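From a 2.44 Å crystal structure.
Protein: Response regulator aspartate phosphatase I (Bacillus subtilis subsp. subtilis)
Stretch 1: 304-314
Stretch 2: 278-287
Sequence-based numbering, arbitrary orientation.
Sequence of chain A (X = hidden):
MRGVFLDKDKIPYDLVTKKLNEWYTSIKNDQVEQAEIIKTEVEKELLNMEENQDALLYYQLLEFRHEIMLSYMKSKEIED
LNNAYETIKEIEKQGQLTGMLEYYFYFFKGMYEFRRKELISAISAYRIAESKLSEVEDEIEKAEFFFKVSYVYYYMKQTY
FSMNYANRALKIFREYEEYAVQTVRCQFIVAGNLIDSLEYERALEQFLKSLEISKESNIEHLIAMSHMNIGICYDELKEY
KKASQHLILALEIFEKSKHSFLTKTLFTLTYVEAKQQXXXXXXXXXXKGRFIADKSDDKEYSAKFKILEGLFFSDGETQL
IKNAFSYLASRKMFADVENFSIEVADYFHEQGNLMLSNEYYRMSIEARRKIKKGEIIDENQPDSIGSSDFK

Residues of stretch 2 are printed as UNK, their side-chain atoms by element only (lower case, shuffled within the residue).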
ATOM      1  N   LYS A 304       8.157   9.029   9.252  1.00 43.23           N
ATOM      2  CA  LYS A 304       8.553   7.634   9.186  1.00 45.25           C
ATOM      3  C   LYS A 304      10.073   7.445   9.155  1.00 45.25           C
ATOM      4  O   LYS A 304      10.599   6.563   9.841  1.00 45.46           O
ATOM      5  CB  LYS A 304       7.849   6.917   8.024  1.00 48.10           C
ATOM      6  CG  LYS A 304       6.355   6.684   8.289  1.00 48.57           C
ATOM      7  CD  LYS A 304       5.600   6.242   7.039  1.00 58.30           C
ATOM      8  CE  LYS A 304       4.175   5.821   7.417  1.00 61.36           C
ATOM      9  NZ  LYS A 304       3.271   5.679   6.246  1.00 55.60           N
ATOM     10  N   PHE A 305      10.781   8.262   8.371  1.00 41.59           N
ATOM     11  CA  PHE A 305      12.254   8.242   8.417  1.00 44.54           C
ATOM     12  C   PHE A 305      12.793   8.543   9.819  1.00 41.13           C
ATOM     13  O   PHE A 305      13.767   7.932  10.257  1.00 43.75           O
ATOM     14  CB  PHE A 305      12.876   9.169   7.368  1.00 49.27           C
ATOM     15  CG  PHE A 305      12.924   8.566   5.994  1.00 52.94           C
ATOM     16  CD1 PHE A 305      13.798   7.519   5.711  1.00 47.38           C
ATOM     17  CD2 PHE A 305      12.067   9.009   4.991  1.00 53.27           C
ATOM     18  CE1 PHE A 305      13.832   6.939   4.441  1.00 48.58           C
ATOM     19  CE2 PHE A 305      12.100   8.434   3.718  1.00 49.18           C
ATOM     20  CZ  PHE A 305      12.986   7.406   3.444  1.00 46.05           C
ATOM     21  N   LYS A 306      12.112   9.427  10.548  1.00 48.26           N
ATOM     22  CA  LYS A 306      12.487   9.710  11.939  1.00 57.04           C
ATOM     23  C   LYS A 306      12.408   8.486  12.861  1.00 56.31           C
ATOM     24  O   LYS A 306      13.167   8.386  13.832  1.00 52.14           O
ATOM     25  CB  LYS A 306      11.689  10.885  12.522  1.00 57.97           C
ATOM     26  CG  LYS A 306      11.903  12.214  11.793  1.00 66.15           C
ATOM     27  CD  LYS A 306      13.381  12.447  11.427  1.00 83.91           C
ATOM     28  CE  LYS A 306      13.547  13.383  10.210  1.00 81.03           C
ATOM     29  NZ  LYS A 306      12.917  12.844   8.947  1.00 57.64           N
ATOM     30  N   ILE A 307      11.502   7.559  12.559  1.00 50.24           N
ATOM     31  CA  ILE A 307      11.419   6.311  13.318  1.00 44.67           C
ATOM     32  C   ILE A 307      12.646   5.439  13.041  1.00 42.39           C
ATOM     33  O   ILE A 307      13.278   4.925  13.970  1.00 43.98           O
ATOM     34  CB  ILE A 307      10.139   5.498  12.993  1.00 49.66           C
ATOM     35  CG1 ILE A 307       8.884   6.254  13.450  1.00 48.24           C
ATOM     36  CG2 ILE A 307      10.201   4.102  13.655  1.00 37.31           C
ATOM     37  CD1 ILE A 307       7.575   5.615  12.934  1.00 47.42           C
ATOM     38  N   LEU A 308      12.993   5.290  11.764  1.00 42.85           N
ATOM     39  CA  LEU A 308      14.200   4.564  11.390  1.00 46.65           C
ATOM     40  C   LEU A 308      15.437   5.218  12.025  1.00 56.75           C
ATOM     41  O   LEU A 308      16.314   4.534  12.559  1.00 55.81           O
ATOM     42  CB  LEU A 308      14.346   4.533   9.867  1.00 47.39           C
ATOM     43  CG  LEU A 308      13.285   3.763   9.074  1.00 54.38           C
ATOM     44  CD1 LEU A 308      13.765   3.584   7.651  1.00 49.82           C
ATOM     45  CD2 LEU A 308      12.908   2.392   9.717  1.00 41.24           C
ATOM     46  N   GLU A 309      15.486   6.548  11.979  1.00 52.66           N
ATOM     47  CA  GLU A 309      16.591   7.288  12.560  1.00 50.42           C
ATOM     48  C   GLU A 309      16.763   7.006  14.043  1.00 52.66           C
ATOM     49  O   GLU A 309      17.884   6.782  14.521  1.00 48.81           O
ATOM     50  CB  GLU A 309      16.405   8.789  12.362  1.00 55.26           C
ATOM     51  CG  GLU A 309      17.614   9.591  12.839  1.00 53.20           C
ATOM     52  CD  GLU A 309      17.430  11.082  12.624  1.00 63.95           C
ATOM     53  OE1 GLU A 309      16.380  11.469  12.057  1.00 67.51           O
ATOM     54  OE2 GLU A 309      18.326  11.862  13.030  1.00 71.30           O
ATOM     55  N   GLY A 310      15.655   7.022  14.777  1.00 52.64           N
ATOM     56  CA  GLY A 310      15.722   6.799  16.214  1.00 52.92           C
ATOM     57  C   GLY A 310      16.088   5.355  16.506  1.00 48.23           C
ATOM     58  O   GLY A 310      16.780   5.064  17.469  1.00 52.73           O
ATOM     59  N   LEU A 311      15.603   4.458  15.658  1.00 47.61           N
ATOM     60  CA  LEU A 311      15.882   3.032  15.747  1.00 51.69           C
ATOM     61  C   LEU A 311      17.333   2.718  15.372  1.00 52.93           C
ATOM     62  O   LEU A 311      17.996   1.966  16.073  1.00 49.85           O
ATOM     63  CB  LEU A 311      14.933   2.296  14.791  1.00 56.90           C
ATOM     64  CG  LEU A 311      14.005   1.153  15.211  1.00 61.58           C
ATOM     65  CD1 LEU A 311      13.544   1.251  16.647  1.00 59.52           C
ATOM     66  CD2 LEU A 311      12.817   1.134  14.266  1.00 54.63           C
ATOM     67  N   PHE A 312      17.831   3.277  14.267  1.00 56.73           N
ATOM     68  CA  PHE A 312      19.101   2.790  13.702  1.00 54.65           C
ATOM     69  C   PHE A 312      20.235   3.803  13.540  1.00 55.34           C
ATOM     70  O   PHE A 312      21.409   3.423  13.589  1.00 54.81           O
ATOM     71  CB  PHE A 312      18.863   2.128  12.325  1.00 59.01           C
ATOM     72  CG  PHE A 312      17.867   0.988  12.350  1.00 62.27           C
ATOM     73  CD1 PHE A 312      18.143  -0.185  13.040  1.00 63.17           C
ATOM     74  CD2 PHE A 312      16.666   1.083  11.671  1.00 48.44           C
ATOM     75  CE1 PHE A 312      17.226  -1.229  13.067  1.00 54.25           C
ATOM     76  CE2 PHE A 312      15.751   0.044  11.698  1.00 54.36           C
ATOM     77  CZ  PHE A 312      16.038  -1.120  12.394  1.00 47.33           C
ATOM     78  N   PHE A 313      19.896   5.070  13.307  1.00 53.08           N
ATOM     79  CA  PHE A 313      20.872   6.017  12.760  1.00 60.91           C
ATOM     80  C   PHE A 313      21.224   7.213  13.658  1.00 64.73           C
ATOM     81  O   PHE A 313      21.789   8.208  13.206  1.00 73.89           O
ATOM     82  CB  PHE A 313      20.400   6.482  11.377  1.00 57.77           C
ATOM     83  CG  PHE A 313      20.195   5.347  10.408  1.00 54.42           C
ATOM     84  CD1 PHE A 313      21.213   4.429  10.166  1.00 56.74           C
ATOM     85  CD2 PHE A 313      18.979   5.176   9.769  1.00 50.64           C
ATOM     86  CE1 PHE A 313      21.026   3.380   9.279  1.00 56.13           C
ATOM     87  CE2 PHE A 313      18.778   4.117   8.877  1.00 48.02           C
ATOM     88  CZ  PHE A 313      19.797   3.224   8.631  1.00 48.29           C
ATOM     89  N   SER A 314      20.878   7.102  14.931  1.00 62.92           N
ATOM     90  CA  SER A 314      21.290   8.061  15.939  1.00 65.54           C
ATOM     91  C   SER A 314      22.025   7.214  16.953  1.00 68.99           C
ATOM     92  O   SER A 314      22.482   6.111  16.626  1.00 74.25           O
ATOM     93  CB  SER A 314      20.077   8.754  16.565  1.00 69.81           C
ATOM     94  OG  SER A 314      18.981   7.857  16.714  1.00 66.68           O
ATOM     95  N   UNK A 278      22.659  -4.249   7.627  1.00 57.39           N
ATOM     96  CA  UNK A 278      23.511  -3.567   6.661  1.00 56.66           C
ATOM     97  C   UNK A 278      23.403  -2.063   6.862  1.00 50.68           C
ATOM     98  O   UNK A 278      22.876  -1.346   6.019  1.00 57.33           O
ATOM     99  n   UNK A 278      22.661  -6.021   4.044  1.00 72.79           N
ATOM    100  o   UNK A 278      24.372  -6.008   5.505  1.00 71.27           O
ATOM    101  c   UNK A 278      23.144  -3.964   5.235  1.00 59.38           C
ATOM    102  c   UNK A 278      23.446  -5.424   4.939  1.00 68.75           C
ATOM    103  N   UNK A 279      23.918  -1.608   7.998  1.00 55.77           N
ATOM    104  CA  UNK A 279      23.677  -0.260   8.515  1.00 64.40           C
ATOM    105  C   UNK A 279      24.320   0.837   7.677  1.00 61.80           C
ATOM    106  O   UNK A 279      23.799   1.942   7.586  1.00 67.10           O
ATOM    107  o   UNK A 279      21.130  -3.585  13.401  1.00 68.37           O
ATOM    108  c   UNK A 279      21.192  -1.888  11.723  1.00 67.89           C
ATOM    109  c   UNK A 279      23.326  -1.072  10.903  1.00 73.46           C
ATOM    110  c   UNK A 279      23.232  -2.794  12.594  1.00 73.01           C
ATOM    111  c   UNK A 279      21.932  -1.055  10.884  1.00 69.98           C
ATOM    112  c   UNK A 279      23.958  -1.962  11.766  1.00 68.82           C
ATOM    113  c   UNK A 279      24.131  -0.168   9.982  1.00 71.44           C
ATOM    114  c   UNK A 279      21.851  -2.755  12.571  1.00 72.13           C
ATOM    115  N   UNK A 280      25.443   0.524   7.047  1.00 66.05           N
ATOM    116  CA  UNK A 280      26.134   1.503   6.215  1.00 70.17           C
ATOM    117  C   UNK A 280      25.455   1.778   4.883  1.00 60.65           C
ATOM    118  O   UNK A 280      25.309   2.922   4.483  1.00 67.89           O
ATOM    119  n   UNK A 280      29.120   0.222   7.652  1.00 80.25           N
ATOM    120  c   UNK A 280      28.402   1.270   7.252  1.00 83.90           C
ATOM    121  o   UNK A 280      28.370   2.338   7.869  1.00 83.26           O
ATOM    122  c   UNK A 280      27.583   1.085   6.008  1.00 78.67           C
ATOM    123  N   UNK A 281      25.047   0.721   4.199  1.00 54.32           N
ATOM    124  CA  UNK A 281      24.308   0.857   2.957  1.00 55.12           C
ATOM    125  C   UNK A 281      22.913   1.449   3.209  1.00 57.24           C
ATOM    126  O   UNK A 281      22.375   2.203   2.387  1.00 51.26           O
ATOM    127  c   UNK A 281      24.204  -0.510   2.250  1.00 56.51           C
ATOM    128  c   UNK A 281      25.582  -0.942   1.757  1.00 62.29           C
ATOM    129  c   UNK A 281      23.191  -0.479   1.100  1.00 55.73           C
ATOM    130  N   UNK A 282      22.338   1.113   4.358  1.00 47.55           N
ATOM    131  CA  UNK A 282      21.001   1.575   4.692  1.00 52.76           C
ATOM    132  C   UNK A 282      21.035   3.077   4.924  1.00 53.80           C
ATOM    133  O   UNK A 282      20.115   3.799   4.527  1.00 52.38           O
ATOM    134  c   UNK A 282      20.456   0.831   5.952  1.00 40.95           C
ATOM    135  N   UNK A 283      22.112   3.537   5.560  1.00 51.86           N
ATOM    136  CA  UNK A 283      22.283   4.947   5.905  1.00 57.17           C
ATOM    137  C   UNK A 283      22.337   5.829   4.655  1.00 62.44           C
ATOM    138  O   UNK A 283      21.979   7.007   4.673  1.00 67.51           O
ATOM    139  c   UNK A 283      23.842   6.492   7.321  1.00 63.52           C
ATOM    140  c   UNK A 283      25.134   6.475   8.155  1.00 62.93           C
ATOM    141  c   UNK A 283      23.559   5.118   6.731  1.00 58.16           C
ATOM    142  c   UNK A 283      22.658   6.948   8.147  1.00 60.00           C
ATOM    143  N   UNK A 284      22.781   5.241   3.556  1.00 61.57           N
ATOM    144  CA  UNK A 284      22.824   5.942   2.284  1.00 57.90           C
ATOM    145  C   UNK A 284      21.412   6.147   1.722  1.00 59.50           C
ATOM    146  O   UNK A 284      21.074   7.237   1.254  1.00 52.40           O
ATOM    147  c   UNK A 284      23.410   5.592  -0.133  1.00 51.25           C
ATOM    148  c   UNK A 284      25.179   5.398   1.680  1.00 65.87           C
ATOM    149  c   UNK A 284      26.127   4.386   1.106  1.00 72.86           C
ATOM    150  c   UNK A 284      23.713   5.180   1.297  1.00 58.60           C
ATOM    151  N   UNK A 285      20.584   5.107   1.797  1.00 55.64           N
ATOM    152  CA  UNK A 285      19.197   5.210   1.350  1.00 53.37           C
ATOM    153  C   UNK A 285      18.366   6.024   2.340  1.00 53.79           C
ATOM    154  O   UNK A 285      17.378   6.654   1.964  1.00 58.51           O
ATOM    155  c   UNK A 285      18.587   3.817   1.128  1.00 53.28           C
ATOM    156  o   UNK A 285      20.907   1.070  -3.282  1.00 70.81           O
ATOM    157  c   UNK A 285      19.203   3.081  -0.046  1.00 60.74           C
ATOM    158  c   UNK A 285      20.567   1.285  -0.926  1.00 65.97           C
ATOM    159  c   UNK A 285      19.996   1.954   0.147  1.00 65.56           C
ATOM    160  c   UNK A 285      18.994   3.517  -1.349  1.00 56.93           C
ATOM    161  c   UNK A 285      19.568   2.854  -2.429  1.00 64.58           C
ATOM    162  c   UNK A 285      20.348   1.736  -2.210  1.00 66.90           C
ATOM    163  N   UNK A 286      18.774   6.004   3.606  1.00 47.65           N
ATOM    164  CA  UNK A 286      18.151   6.824   4.640  1.00 48.61           C
ATOM    165  C   UNK A 286      18.298   8.321   4.352  1.00 54.44           C
ATOM    166  O   UNK A 286      17.304   9.042   4.344  1.00 60.68           O
ATOM    167  c   UNK A 286      18.305   7.446   7.108  1.00 47.94           C
ATOM    168  c   UNK A 286      17.491   9.227   9.121  1.00 52.68           C
ATOM    169  c   UNK A 286      18.739   6.496   6.022  1.00 49.31           C
ATOM    170  c   UNK A 286      18.736   9.381   8.514  1.00 47.59           C
ATOM    171  c   UNK A 286      17.067   7.294   7.726  1.00 44.38           C
ATOM    172  c   UNK A 286      19.134   8.488   7.515  1.00 46.07           C
ATOM    173  c   UNK A 286      16.658   8.179   8.728  1.00 50.62           C
ATOM    174  N   UNK A 287      19.527   8.785   4.113  1.00 57.85           N
ATOM    175  CA  UNK A 287      19.767  10.214   3.857  1.00 60.39           C
ATOM    176  C   UNK A 287      19.107  10.667   2.572  1.00 61.62           C
ATOM    177  O   UNK A 287      18.653  11.804   2.463  1.00 60.46           O
ATOM    178  c   UNK A 287      22.022  10.266   5.078  1.00 58.38           C
ATOM    179  n   UNK A 287      25.995   9.784   7.498  1.00 75.79           N
ATOM    180  n   UNK A 287      25.810   8.876   5.395  1.00 71.01           N
ATOM    181  c   UNK A 287      25.361   9.700   6.335  1.00 72.38           C
ATOM    182  c   UNK A 287      21.265  10.548   3.788  1.00 43.59           C
ATOM    183  c   UNK A 287      23.518  10.428   4.861  1.00 65.54           C
ATOM    184  n   UNK A 287      24.276  10.438   6.112  1.00 67.21           N
TER

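Two helices pack here with their axes 11.2 Å apart at closest approach and their N-to-C directions at 152°, so that the start of stretch 2 faces the end of stretch 1.

Position 278 precedes its helix. Its side chain has two carbons, the second bearing one oxygen and one nitrogen, and it is out of reach of stretch 1. This is the amide of asparagine, Asn-278; it occupies the N-cap position, but its side chain makes no capping bond.

Position 279 carries one carbon followed by a six-carbon ring bearing an oxygen. The ring touches Phe-312, and the backbone O lies 3.6 Å from Phe-313 CE1, near the plane of that ring. A hydroxylated ring means tyrosine. Tyr-279 CE1 lies 3.7 Å from Phe-312 CD1; the two rings meet obliquely, with centroids 6.0 Å apart and planes at 32°.

At position 280 there are again two carbons, with one oxygen and one nitrogen on the second. The CA-to-CB bond points away from stretch 1, and the amide identifies Asn-280, which is exposed. Position 281 has three carbons, forked at the first, which identifies Val-281; it too is exposed and makes no contact with stretch 1.

Position 282 has a single side-chain carbon, its CA-to-CB bond directed toward stretch 1, and is therefore Ala-282. Its CB lies 3.7 Å from Phe-313 CZ, near its plane at the ring edge.

Four carbons forked at the second define position 283. The CA-to-CB bond points sideways, but the end of the side chain comes nearer to the ring of Phe-313. The residue is leucine, and Leu-283 CD1 packs 3.5 Å from Phe-313 CD1, while its CA lies over one face of that ring.

Position 284 also has four carbons, but forks at the first and has one arm two carbons long: Ile-284, exposed and out of reach. Position 285 has one carbon and a six-carbon ring bearing an oxygen, hence Tyr-285. Its ring leads away from stretch 1, leaving the backbone O 4.3 Å from Phe-305 CE1.

One carbon and a six-carbon ring without a heteroatom occupy position 286. The ring reaches Phe-305, Leu-308, Glu-309 and Phe-313, and the bare ring is phenylalanine. Phe-286 CZ is 3.4 Å from Glu-309 CB, and its CE1 lies 3.3 Å from Phe-305 O, which sits at the ring edge.

Position 287 has three carbons, a nitrogen, then a carbon carrying two more nitrogens. This guanidinium marks Arg-287, whose side chain makes no contact with stretch 1.

The contact is apolar, with no hydrogen bond between the helices, and buries 449 Å². Phe-313 acts as a knob among Tyr-279, Ala-282, Leu-283 and Phe-286. In return, Phe-286 lays one face against Phe-313 CD2, which is 3.5 Å from Phe-286 CD1, and extends the packing to Phe-305. Aromatic rings supply much of the contact, with Ala-282 and Leu-283 completing the hole around Phe-313.

Stretch 2 278-287: NYNVALIYFR
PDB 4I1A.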